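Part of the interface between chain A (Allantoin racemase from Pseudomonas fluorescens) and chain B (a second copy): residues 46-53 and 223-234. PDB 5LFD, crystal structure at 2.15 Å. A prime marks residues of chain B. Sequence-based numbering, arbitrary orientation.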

# COMPACT_ATOMS: atom_id res chain seq x y z
N GLY A 46 13.94 20.99 10.33
CA GLY A 46 14.46 19.69 10.64
C GLY A 46 13.78 19.08 11.83
O GLY A 46 12.89 19.67 12.39
N ASN A 47 14.20 17.87 12.20
CA ASN A 47 13.49 17.10 13.21
C ASN A 47 13.69 17.67 14.61
O ASN A 47 12.73 17.77 15.38
CB ASN A 47 13.95 15.64 13.18
CG ASN A 47 13.73 15.00 11.82
OD1 ASN A 47 12.63 14.49 11.55
ND2 ASN A 47 14.73 15.14 10.92
N PHE A 48 14.93 18.03 14.92
CA PHE A 48 15.26 18.55 16.25
C PHE A 48 14.39 19.80 16.52
O PHE A 48 13.69 19.86 17.50
CB PHE A 48 16.74 18.90 16.40
CG PHE A 48 16.99 19.88 17.51
CD1 PHE A 48 16.57 19.59 18.82
CD2 PHE A 48 17.56 21.11 17.25
CE1 PHE A 48 16.75 20.53 19.85
CE2 PHE A 48 17.77 22.04 18.27
CZ PHE A 48 17.38 21.75 19.57
N GLU A 49 14.43 20.75 15.62
CA GLU A 49 13.68 22.00 15.78
C GLU A 49 12.18 21.75 15.65
O GLU A 49 11.40 22.48 16.24
CB GLU A 49 14.18 23.03 14.77
CG GLU A 49 15.67 23.35 14.93
CD GLU A 49 16.24 24.21 13.83
OE1 GLU A 49 15.52 24.49 12.85
OE2 GLU A 49 17.42 24.61 13.92
N SER A 50 11.79 20.71 14.90
CA SER A 50 10.37 20.36 14.79
C SER A 50 9.81 19.84 16.09
O SER A 50 8.69 20.18 16.50
CB SER A 50 10.10 19.34 13.67
OG SER A 50 8.71 19.01 13.66
N TYR A 51 10.57 19.00 16.75
CA TYR A 51 10.13 18.46 18.05
C TYR A 51 10.17 19.56 19.13
O TYR A 51 9.31 19.63 20.01
CB TYR A 51 11.03 17.30 18.48
CG TYR A 51 10.70 15.94 17.81
CD1 TYR A 51 9.42 15.36 17.94
CD2 TYR A 51 11.69 15.22 17.13
CE1 TYR A 51 9.14 14.13 17.39
CE2 TYR A 51 11.42 13.97 16.56
CZ TYR A 51 10.15 13.43 16.69
OH TYR A 51 9.91 12.19 16.12
N LEU A 52 11.18 20.38 19.10
CA LEU A 52 11.20 21.48 20.06
C LEU A 52 9.96 22.38 19.84
O LEU A 52 9.25 22.70 20.78
CB LEU A 52 12.51 22.24 19.88
CG LEU A 52 12.82 23.42 20.81
CD1 LEU A 52 13.00 22.88 22.23
CD2 LEU A 52 14.05 24.16 20.32
N ALA A 53 9.68 22.71 18.57
CA ALA A 53 8.53 23.56 18.21
C ALA A 53 7.22 22.91 18.62
O ALA A 53 6.29 23.59 19.02
CB ALA A 53 8.52 23.86 16.71
N ARG B 223 21.21 14.45 4.34
CA ARG B 223 19.99 15.15 3.99
C ARG B 223 19.12 15.31 5.17
O ARG B 223 19.20 16.32 5.86
CB ARG B 223 19.26 14.43 2.81
CG ARG B 223 17.99 15.14 2.31
CD ARG B 223 17.12 14.23 1.43
NE ARG B 223 16.11 15.05 0.73
CZ ARG B 223 14.98 14.58 0.19
NH1 ARG B 223 14.68 13.28 0.31
NH2 ARG B 223 14.14 15.40 -0.46
N THR B 224 18.25 14.33 5.40
CA THR B 224 17.23 14.46 6.42
C THR B 224 17.84 14.69 7.82
O THR B 224 17.27 15.44 8.62
CB THR B 224 16.40 13.19 6.53
OG1 THR B 224 15.96 12.83 5.22
CG2 THR B 224 15.15 13.41 7.48
N TYR B 225 18.99 14.05 8.11
CA TYR B 225 19.57 14.11 9.44
C TYR B 225 20.84 14.94 9.41
O TYR B 225 21.68 14.81 10.30
CB TYR B 225 19.82 12.70 10.01
CG TYR B 225 18.55 11.91 10.02
CD1 TYR B 225 17.45 12.31 10.80
CD2 TYR B 225 18.41 10.81 9.23
CE1 TYR B 225 16.26 11.61 10.79
CE2 TYR B 225 17.22 10.08 9.25
CZ TYR B 225 16.16 10.49 10.02
OH TYR B 225 14.99 9.79 10.01
N ALA B 226 20.97 15.79 8.41
CA ALA B 226 22.01 16.82 8.46
C ALA B 226 22.05 17.51 9.85
O ALA B 226 21.00 17.70 10.52
CB ALA B 226 21.72 17.86 7.39
N THR B 227 23.25 17.87 10.30
CA THR B 227 23.37 18.72 11.47
C THR B 227 22.47 19.95 11.31
O THR B 227 22.39 20.55 10.20
CB THR B 227 24.82 19.20 11.64
OG1 THR B 227 25.67 18.07 11.54
CG2 THR B 227 25.06 19.89 13.07
N PRO B 228 21.78 20.32 12.38
CA PRO B 228 20.89 21.47 12.27
C PRO B 228 21.74 22.73 11.91
O PRO B 228 22.90 22.91 12.41
CB PRO B 228 20.19 21.54 13.64
CG PRO B 228 20.42 20.20 14.30
CD PRO B 228 21.71 19.67 13.70
N ARG B 229 21.21 23.54 10.98
CA ARG B 229 21.87 24.77 10.57
C ARG B 229 21.94 25.72 11.78
O ARG B 229 20.89 26.07 12.33
CB ARG B 229 21.11 25.44 9.43
CG ARG B 229 21.71 26.79 9.06
CD ARG B 229 20.99 27.47 7.91
NE ARG B 229 19.62 27.91 8.25
CZ ARG B 229 19.30 29.06 8.84
NH1 ARG B 229 20.25 29.96 9.21
NH2 ARG B 229 18.04 29.32 9.11
N PRO B 230 23.17 26.12 12.21
CA PRO B 230 23.27 26.95 13.44
C PRO B 230 22.52 28.24 13.19
O PRO B 230 22.67 28.84 12.11
CB PRO B 230 24.78 27.20 13.59
CG PRO B 230 25.42 26.12 12.74
CD PRO B 230 24.49 25.96 11.57
N LYS B 231 21.67 28.61 14.15
CA LYS B 231 20.78 29.75 14.00
C LYS B 231 20.34 30.17 15.39
O LYS B 231 20.75 29.56 16.38
CB LYS B 231 19.55 29.35 13.16
CG LYS B 231 18.72 28.29 13.86
CD LYS B 231 17.54 27.87 13.03
CE LYS B 231 17.93 26.93 11.90
NZ LYS B 231 16.68 26.91 11.12
N LYS B 232 19.46 31.16 15.47
CA LYS B 232 18.97 31.67 16.75
C LYS B 232 17.91 30.72 17.27
O LYS B 232 16.86 30.50 16.64
CB LYS B 232 18.36 33.09 16.56
CG LYS B 232 17.97 33.75 17.89
CD LYS B 232 16.53 34.29 18.01
CE LYS B 232 16.47 35.82 18.13
NZ LYS B 232 17.56 36.40 18.98
N VAL B 233 18.20 30.10 18.40
CA VAL B 233 17.19 29.32 19.08
C VAL B 233 17.17 29.75 20.51
O VAL B 233 18.22 30.01 21.09
CB VAL B 233 17.25 27.76 18.78
CG1 VAL B 233 18.52 27.31 18.13
CG2 VAL B 233 16.85 26.87 19.95
N ILE B 234 15.96 29.88 21.05
CA ILE B 234 15.72 30.33 22.41
C ILE B 234 15.35 29.16 23.30
O ILE B 234 14.59 28.28 22.88
CB ILE B 234 14.55 31.35 22.47
CG1 ILE B 234 14.90 32.62 21.71
CG2 ILE B 234 14.19 31.69 23.91
CD1 ILE B 234 13.72 33.56 21.55

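The first turns of a helix in chain A pack against an extended, mostly irregular segment of chain B in a small, mixed contact, in which two apolar pairs and a salt bridge join the helix to the segment, with 355 Å² buried in total. Gly46 occupies the N-cap position, and the helix that follows is regular from its start: Ser50 N donates a hydrogen bond to Gly46 O at 2.9 Å and Tyr51 N to Asn47 O at 2.8 Å. Asn47, Phe48 and Glu49 in the first turn, and Leu52 one turn after Phe48, direct their CA-to-CB bonds toward the chain B segment, while Ser50, Tyr51 and Ala53 are out of its reach.

The chain B segment begins with a type I turn, from Arg223′ to Ala226′, closed by a 3.1 Å hydrogen bond from Ala226′ N to Arg223′ O. Asn47 meets this turn. Its ND2 lies 3.4 Å from Thr224′ O, but the angle is too poor for a hydrogen bond, and ND2 is hydrogen-bonded elsewhere in the structure; the same ND2 approaches Tyr225′ CE1 at 3.8 Å, so the pairing is one of packing.

Beyond the turn, the ring of Pro228′ settles against Phe48, with Phe48 CD2 4.2 Å from Pro228′ CG, an apolar contact that needs no directional bonding. Glu49 supplies the polar link: Lys231′ NZ donates a hydrogen bond to Glu49 OE1 at 3.2 Å, and the opposite charges make this a salt bridge, although NZ sits too close to another atom elsewhere in the model, so its position is less sure. The other carboxylate oxygen, Glu49 OE2, lies 3.1 Å from Lys231′ CE. One turn along the helix from Phe48, Leu52 CD2 touches Val233′ CG2 at 3.9 Å, extending the apolar packing to the start of the chain B strand.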